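PDB 2Z73: rhodopsin from Todarodes pacificus, which detects light for vision at low intensity, using isomerization of bound 11-cis retinal to activate a G-protein and, through it, phospholipase C. Local coordinates for residues A278-L283 with E290-Y295; N200-F205 with A284-L289. All coordinates share one frame; numbering follows the deposited sequence.

Contact 1 (A278-L283 with E290-Y295); sequences AVVALL and EWVTPY
With chi1 of Val280 at 178° and of Val292 at -170°, each valine turns its CG1 methyl opposite its own backbone N, and these two branches meet, Val280 CG1 lying 4.1 Å from Val292 CG1. The other branch of the buried Val292 turns to the main chain of the helix, with CG2 3.8 Å from the carbonyl oxygen Val280 O. One helical turn further on, Leu283 reaches the indole of Trp291 almost at a right angle. Its branch carbon CG lies in the plane of the ring system, at the edge, and Leu283 CD2 comes to 3.4 Å from Trp291 CE3 on the six-membered ring. No hydrogen bond joins the two segments. An alanine in place of Leu283 would be likely to leave the benzo edge of Trp291 without its aliphatic partner and open a gap between the helix and the indole. At Val292 itself the backbone bends sharply in an inverse gamma turn, marked by a weak bond from Thr293 N to Trp291 O, and the Val292 carbonyl oxygen is hydrogen-bonded to His22 NE2. Thr293 then caps the next helix, its OG1 accepting from Ala296 N. The contact thus ties the extracellular end of transmembrane helix 6 to the connection entering helix 7, with the inverse gamma turn leading directly into the N-capped start of helix 7 in this seven-helix receptor.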
loop_
_atom_site.group_PDB
_atom_site.type_symbol
_atom_site.label_atom_id
_atom_site.label_comp_id
_atom_site.label_asym_id
_atom_site.label_seq_id
_atom_site.Cartn_x
_atom_site.Cartn_y
_atom_site.Cartn_z
ATOM N N ALA A 278 -2.516 8.622 11.424
ATOM C CA ALA A 278 -3.890 8.306 11.786
ATOM C C ALA A 278 -4.140 8.744 13.223
ATOM O O ALA A 278 -5.130 9.415 13.517
ATOM C CB ALA A 278 -4.139 6.816 11.644
ATOM N N VAL A 279 -3.220 8.370 14.109
ATOM C CA VAL A 279 -3.327 8.698 15.517
ATOM C C VAL A 279 -3.390 10.208 15.725
ATOM O O VAL A 279 -4.309 10.707 16.377
ATOM C CB VAL A 279 -2.144 8.081 16.318
ATOM C CG1 VAL A 279 -2.047 8.689 17.707
ATOM C CG2 VAL A 279 -2.353 6.573 16.453
ATOM N N VAL A 280 -2.428 10.938 15.168
ATOM C CA VAL A 280 -2.418 12.383 15.316
ATOM C C VAL A 280 -3.730 12.983 14.845
ATOM O O VAL A 280 -4.176 14.004 15.366
ATOM C CB VAL A 280 -1.305 13.038 14.502
ATOM C CG1 VAL A 280 -1.376 14.565 14.654
ATOM C CG2 VAL A 280 0.045 12.505 14.958
ATOM N N ALA A 281 -4.342 12.358 13.849
ATOM C CA ALA A 281 -5.607 12.859 13.330
ATOM C C ALA A 281 -6.669 12.692 14.403
ATOM O O ALA A 281 -7.401 13.629 14.726
ATOM C CB ALA A 281 -6.001 12.092 12.076
ATOM N N LEU A 282 -6.740 11.488 14.958
ATOM C CA LEU A 282 -7.716 11.182 15.995
ATOM C C LEU A 282 -7.614 12.103 17.195
ATOM O O LEU A 282 -8.630 12.479 17.770
ATOM C CB LEU A 282 -7.575 9.724 16.431
ATOM C CG LEU A 282 -8.197 8.765 15.419
ATOM C CD1 LEU A 282 -7.970 7.329 15.852
ATOM C CD2 LEU A 282 -9.684 9.068 15.281
ATOM N N LEU A 283 -6.393 12.463 17.576
ATOM C CA LEU A 283 -6.202 13.364 18.706
ATOM C C LEU A 283 -6.847 14.700 18.372
ATOM O O LEU A 283 -7.516 15.306 19.202
ATOM C CB LEU A 283 -4.707 13.581 18.983
ATOM C CG LEU A 283 -3.964 12.574 19.863
ATOM C CD1 LEU A 283 -4.227 11.139 19.406
ATOM C CD2 LEU A 283 -2.483 12.892 19.809
ATOM N N GLU A 290 -4.372 20.923 20.989
ATOM C CA GLU A 290 -3.156 21.696 21.216
ATOM C C GLU A 290 -1.919 20.860 20.964
ATOM O O GLU A 290 -0.809 21.384 20.894
ATOM C CB GLU A 290 -3.111 22.298 22.630
ATOM C CG GLU A 290 -3.519 21.365 23.754
ATOM C CD GLU A 290 -5.025 21.298 23.940
ATOM O OE1 GLU A 290 -5.487 20.556 24.834
ATOM O OE2 GLU A 290 -5.746 21.993 23.198
ATOM N N TRP A 291 -2.116 19.555 20.820
ATOM C CA TRP A 291 -1.001 18.658 20.541
ATOM C C TRP A 291 -0.687 18.697 19.050
ATOM O O TRP A 291 0.473 18.657 18.640
ATOM C CB TRP A 291 -1.348 17.223 20.946
ATOM C CG TRP A 291 -1.383 16.997 22.424
ATOM C CD1 TRP A 291 -0.908 17.835 23.392
ATOM C CD2 TRP A 291 -1.870 15.836 23.103
ATOM N NE1 TRP A 291 -1.065 17.264 24.632
ATOM C CE2 TRP A 291 -1.653 16.036 24.484
ATOM C CE3 TRP A 291 -2.466 14.642 22.679
ATOM C CZ2 TRP A 291 -2.011 15.086 25.448
ATOM C CZ3 TRP A 291 -2.823 13.692 23.638
ATOM C CH2 TRP A 291 -2.592 13.924 25.008
ATOM N N VAL A 292 -1.740 18.785 18.246
ATOM C CA VAL A 292 -1.600 18.805 16.801
ATOM C C VAL A 292 -0.929 20.065 16.287
ATOM O O VAL A 292 -1.577 20.938 15.729
ATOM C CB VAL A 292 -2.965 18.654 16.112
ATOM C CG1 VAL A 292 -2.768 18.422 14.632
ATOM C CG2 VAL A 292 -3.737 17.505 16.730
ATOM N N THR A 293 0.381 20.152 16.484
ATOM C CA THR A 293 1.162 21.289 16.015
ATOM C C THR A 293 1.584 21.063 14.562
ATOM O O THR A 293 1.482 19.943 14.035
ATOM C CB THR A 293 2.447 21.453 16.828
ATOM O OG1 THR A 293 3.189 20.226 16.779
ATOM C CG2 THR A 293 2.132 21.804 18.268
ATOM N N PRO A 294 2.082 22.123 13.900
ATOM C CA PRO A 294 2.530 22.050 12.505
ATOM C C PRO A 294 3.383 20.811 12.216
ATOM O O PRO A 294 3.142 20.132 11.230
ATOM C CB PRO A 294 3.303 23.348 12.334
ATOM C CG PRO A 294 2.519 24.288 13.173
ATOM C CD PRO A 294 2.259 23.488 14.427
ATOM N N TYR A 295 4.365 20.526 13.075
ATOM C CA TYR A 295 5.232 19.356 12.909
ATOM C C TYR A 295 4.512 18.089 13.365
ATOM O O TYR A 295 4.734 17.008 12.821
ATOM C CB TYR A 295 6.522 19.489 13.722
ATOM C CG TYR A 295 7.433 20.619 13.307
ATOM C CD1 TYR A 295 7.983 21.476 14.265
ATOM C CD2 TYR A 295 7.744 20.846 11.966
ATOM C CE1 TYR A 295 8.809 22.530 13.903
ATOM C CE2 TYR A 295 8.582 21.909 11.589
ATOM C CZ TYR A 295 9.105 22.741 12.568
ATOM O OH TYR A 295 9.923 23.794 12.220
#

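Contact 2 (N200-F205 with A284-L289); sequences NILCMF and AQFGPL. With RET (retinal), chain D.
The phenyl ring of Phe286 meets Leu202 at its edge, near the ring plane, where Leu202 CD2 lies 3.8 Å from Phe286 CZ; over one face of the same ring sits the CG methylene of the preceding Gln285. A second flat group, the carboxamide of Gln285, receives Ile201 on its face: the methyl Ile201 CD1 lies 3.6 Å from Gln285 CD and nearly as close to both amide heteroatoms. The ring of Phe205 has retinal methyl C16 centred over one face, 3.6 Å above the plane, and Ile201 O at its edge. Gln285 presents its amide face because its chain bends at chi2 (69°), while the fully extended end of Ile201 (chi2 -180°) carries CD1 across. The NE2 of the buried amide donates to Ser192 O and Tyr190 O, and OE1 is hydrogen-bonded to a residue flanking the segments, which together should hold the flat group against rotation. Arg193 NH1 bonds to Ala284 O and Gly287 O, and Arg198 NH2 to Gln285 O, tying carbonyls at the end of helix 246-286 and in the loop after it to the residues around the start of helix 195-224. Further along 200-205, Met204 SD approaches the polyene methyl C19 of retinal at 3.8 Å. The extracellular ends of transmembrane helices 5 and 6 therefore pack through side chains next to the opsin retinal pocket, with Phe205 and Met204 forming part of its wall.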
loop_
_atom_site.group_PDB
_atom_site.type_symbol
_atom_site.label_atom_id
_atom_site.label_comp_id
_atom_site.label_asym_id
_atom_site.label_seq_id
_atom_site.Cartn_x
_atom_site.Cartn_y
_atom_site.Cartn_z
ATOM N N ASN A 200 -17.966 10.987 8.905
ATOM C CA ASN A 200 -17.136 10.647 7.763
ATOM C C ASN A 200 -15.775 10.159 8.245
ATOM O O ASN A 200 -15.210 9.228 7.678
ATOM C CB ASN A 200 -16.972 11.847 6.836
ATOM C CG ASN A 200 -16.240 11.491 5.560
ATOM O OD1 ASN A 200 -15.118 11.941 5.328
ATOM N ND2 ASN A 200 -16.875 10.675 4.724
ATOM N N ILE A 201 -15.243 10.784 9.290
ATOM C CA ILE A 201 -13.959 10.342 9.832
ATOM C C ILE A 201 -14.129 8.928 10.371
ATOM O O ILE A 201 -13.359 8.028 10.039
ATOM C CB ILE A 201 -13.474 11.233 10.992
ATOM C CG1 ILE A 201 -13.063 12.603 10.461
ATOM C CG2 ILE A 201 -12.321 10.558 11.707
ATOM C CD1 ILE A 201 -12.566 13.543 11.512
ATOM N N LEU A 202 -15.145 8.729 11.204
ATOM C CA LEU A 202 -15.386 7.411 11.778
ATOM C C LEU A 202 -15.546 6.365 10.679
ATOM O O LEU A 202 -15.118 5.216 10.826
ATOM C CB LEU A 202 -16.631 7.444 12.668
ATOM C CG LEU A 202 -16.481 8.355 13.890
ATOM C CD1 LEU A 202 -17.799 8.441 14.622
ATOM C CD2 LEU A 202 -15.381 7.826 14.803
ATOM N N CYS A 203 -16.161 6.771 9.573
ATOM C CA CYS A 203 -16.356 5.873 8.446
ATOM C C CYS A 203 -15.021 5.549 7.776
ATOM O O CYS A 203 -14.762 4.396 7.406
ATOM C CB CYS A 203 -17.299 6.502 7.425
ATOM S SG CYS A 203 -19.040 6.283 7.790
ATOM N N MET A 204 -14.186 6.574 7.612
ATOM C CA MET A 204 -12.887 6.394 6.990
ATOM C C MET A 204 -12.064 5.402 7.786
ATOM O O MET A 204 -11.587 4.398 7.246
ATOM C CB MET A 204 -12.136 7.723 6.894
ATOM C CG MET A 204 -12.481 8.544 5.658
ATOM S SD MET A 204 -11.496 10.025 5.520
ATOM C CE MET A 204 -12.099 10.677 3.977
ATOM N N PHE A 205 -11.906 5.684 9.074
ATOM C CA PHE A 205 -11.139 4.827 9.963
ATOM C C PHE A 205 -11.675 3.406 10.080
ATOM O O PHE A 205 -10.925 2.440 9.998
ATOM C CB PHE A 205 -11.090 5.460 11.347
ATOM C CG PHE A 205 -9.977 6.448 11.518
ATOM C CD1 PHE A 205 -8.730 6.034 11.961
ATOM C CD2 PHE A 205 -10.164 7.781 11.217
ATOM C CE1 PHE A 205 -7.686 6.934 12.100
ATOM C CE2 PHE A 205 -9.127 8.685 11.353
ATOM C CZ PHE A 205 -7.882 8.258 11.797
ATOM N N ALA A 284 -6.650 15.147 17.139
ATOM C CA ALA A 284 -7.199 16.418 16.695
ATOM C C ALA A 284 -8.721 16.397 16.661
ATOM O O ALA A 284 -9.366 17.432 16.825
ATOM C CB ALA A 284 -6.648 16.766 15.318
ATOM N N GLN A 285 -9.300 15.222 16.457
ATOM C CA GLN A 285 -10.749 15.112 16.378
ATOM C C GLN A 285 -11.401 14.688 17.691
ATOM O O GLN A 285 -12.608 14.895 17.888
ATOM C CB GLN A 285 -11.123 14.114 15.275
ATOM C CG GLN A 285 -12.608 13.786 15.165
ATOM C CD GLN A 285 -13.435 14.951 14.662
ATOM O OE1 GLN A 285 -14.654 14.852 14.542
ATOM N NE2 GLN A 285 -12.776 16.059 14.361
ATOM N N PHE A 286 -10.613 14.104 18.592
ATOM C CA PHE A 286 -11.150 13.634 19.865
ATOM C C PHE A 286 -10.352 14.020 21.099
ATOM O O PHE A 286 -10.875 13.954 22.209
ATOM C CB PHE A 286 -11.283 12.116 19.839
ATOM C CG PHE A 286 -12.298 11.608 18.861
ATOM C CD1 PHE A 286 -11.938 10.670 17.903
ATOM C CD2 PHE A 286 -13.624 12.025 18.930
ATOM C CE1 PHE A 286 -12.880 10.152 17.031
ATOM C CE2 PHE A 286 -14.575 11.510 18.061
ATOM C CZ PHE A 286 -14.202 10.569 17.109
ATOM N N GLY A 287 -9.098 14.417 20.917
ATOM C CA GLY A 287 -8.279 14.775 22.061
ATOM C C GLY A 287 -7.767 16.202 22.097
ATOM O O GLY A 287 -8.418 17.117 21.593
ATOM N N PRO A 288 -6.595 16.424 22.712
ATOM C CA PRO A 288 -5.963 17.740 22.835
ATOM C C PRO A 288 -5.505 18.325 21.499
ATOM O O PRO A 288 -4.386 18.063 21.045
ATOM C CB PRO A 288 -4.777 17.471 23.760
ATOM C CG PRO A 288 -5.217 16.291 24.552
ATOM C CD PRO A 288 -5.874 15.429 23.520
ATOM N N LEU A 289 -6.356 19.127 20.868
ATOM C CA LEU A 289 -5.981 19.734 19.602
ATOM C C LEU A 289 -4.687 20.514 19.762
ATOM O O LEU A 289 -3.983 20.746 18.785
ATOM C CB LEU A 289 -7.073 20.683 19.108
ATOM C CG LEU A 289 -6.770 21.471 17.817
ATOM C CD1 LEU A 289 -6.744 20.515 16.614
ATOM C CD2 LEU A 289 -7.829 22.551 17.614
HETATM C C1 RET D . -6.693 6.926 7.814
HETATM C C2 RET D . -6.038 5.788 8.648
HETATM C C3 RET D . -4.820 5.131 8.019
HETATM C C4 RET D . -5.072 4.676 6.571
HETATM C C5 RET D . -5.737 5.755 5.716
HETATM C C6 RET D . -6.471 6.782 6.254
HETATM C C7 RET D . -7.116 7.860 5.394
HETATM C C8 RET D . -6.414 8.870 4.717
HETATM C C9 RET D . -6.854 9.930 3.800
HETATM C C10 RET D . -5.843 10.683 3.347
HETATM C C11 RET D . -5.814 11.772 2.395
HETATM C C12 RET D . -4.732 12.499 1.981
HETATM C C13 RET D . -3.275 12.573 2.389
HETATM C C14 RET D . -2.410 13.369 1.690
HETATM C C15 RET D . -0.990 13.510 2.032
HETATM C C16 RET D . -8.186 6.986 8.139
HETATM C C17 RET D . -6.087 8.255 8.372
HETATM C C18 RET D . -5.452 5.502 4.258
HETATM C C19 RET D . -8.314 10.068 3.418
HETATM C C20 RET D . -2.849 11.724 3.607
#

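Overall arrangement
Both contacts use the extracellular end of helix 246-286, contact 1 joining it to the connection into helix 294-306 and contact 2 to helix 195-224; their centres are about 10 Å apart. Each is partly buried, with an aromatic residue on the surface, Trp291 or Phe286, met at its edge by a leucine. They differ inside: contact 1 has valine methyls beside a tight turn, whereas contact 2 has a methyl on a hydrogen-bonded amide and, deeper, an aromatic wall for retinal. The two are continuous, since Val292 CG2 packs on Ala284 CB at 3.3 Å, and Phe205 CZ lies 3.7 Å from Leu282 CG.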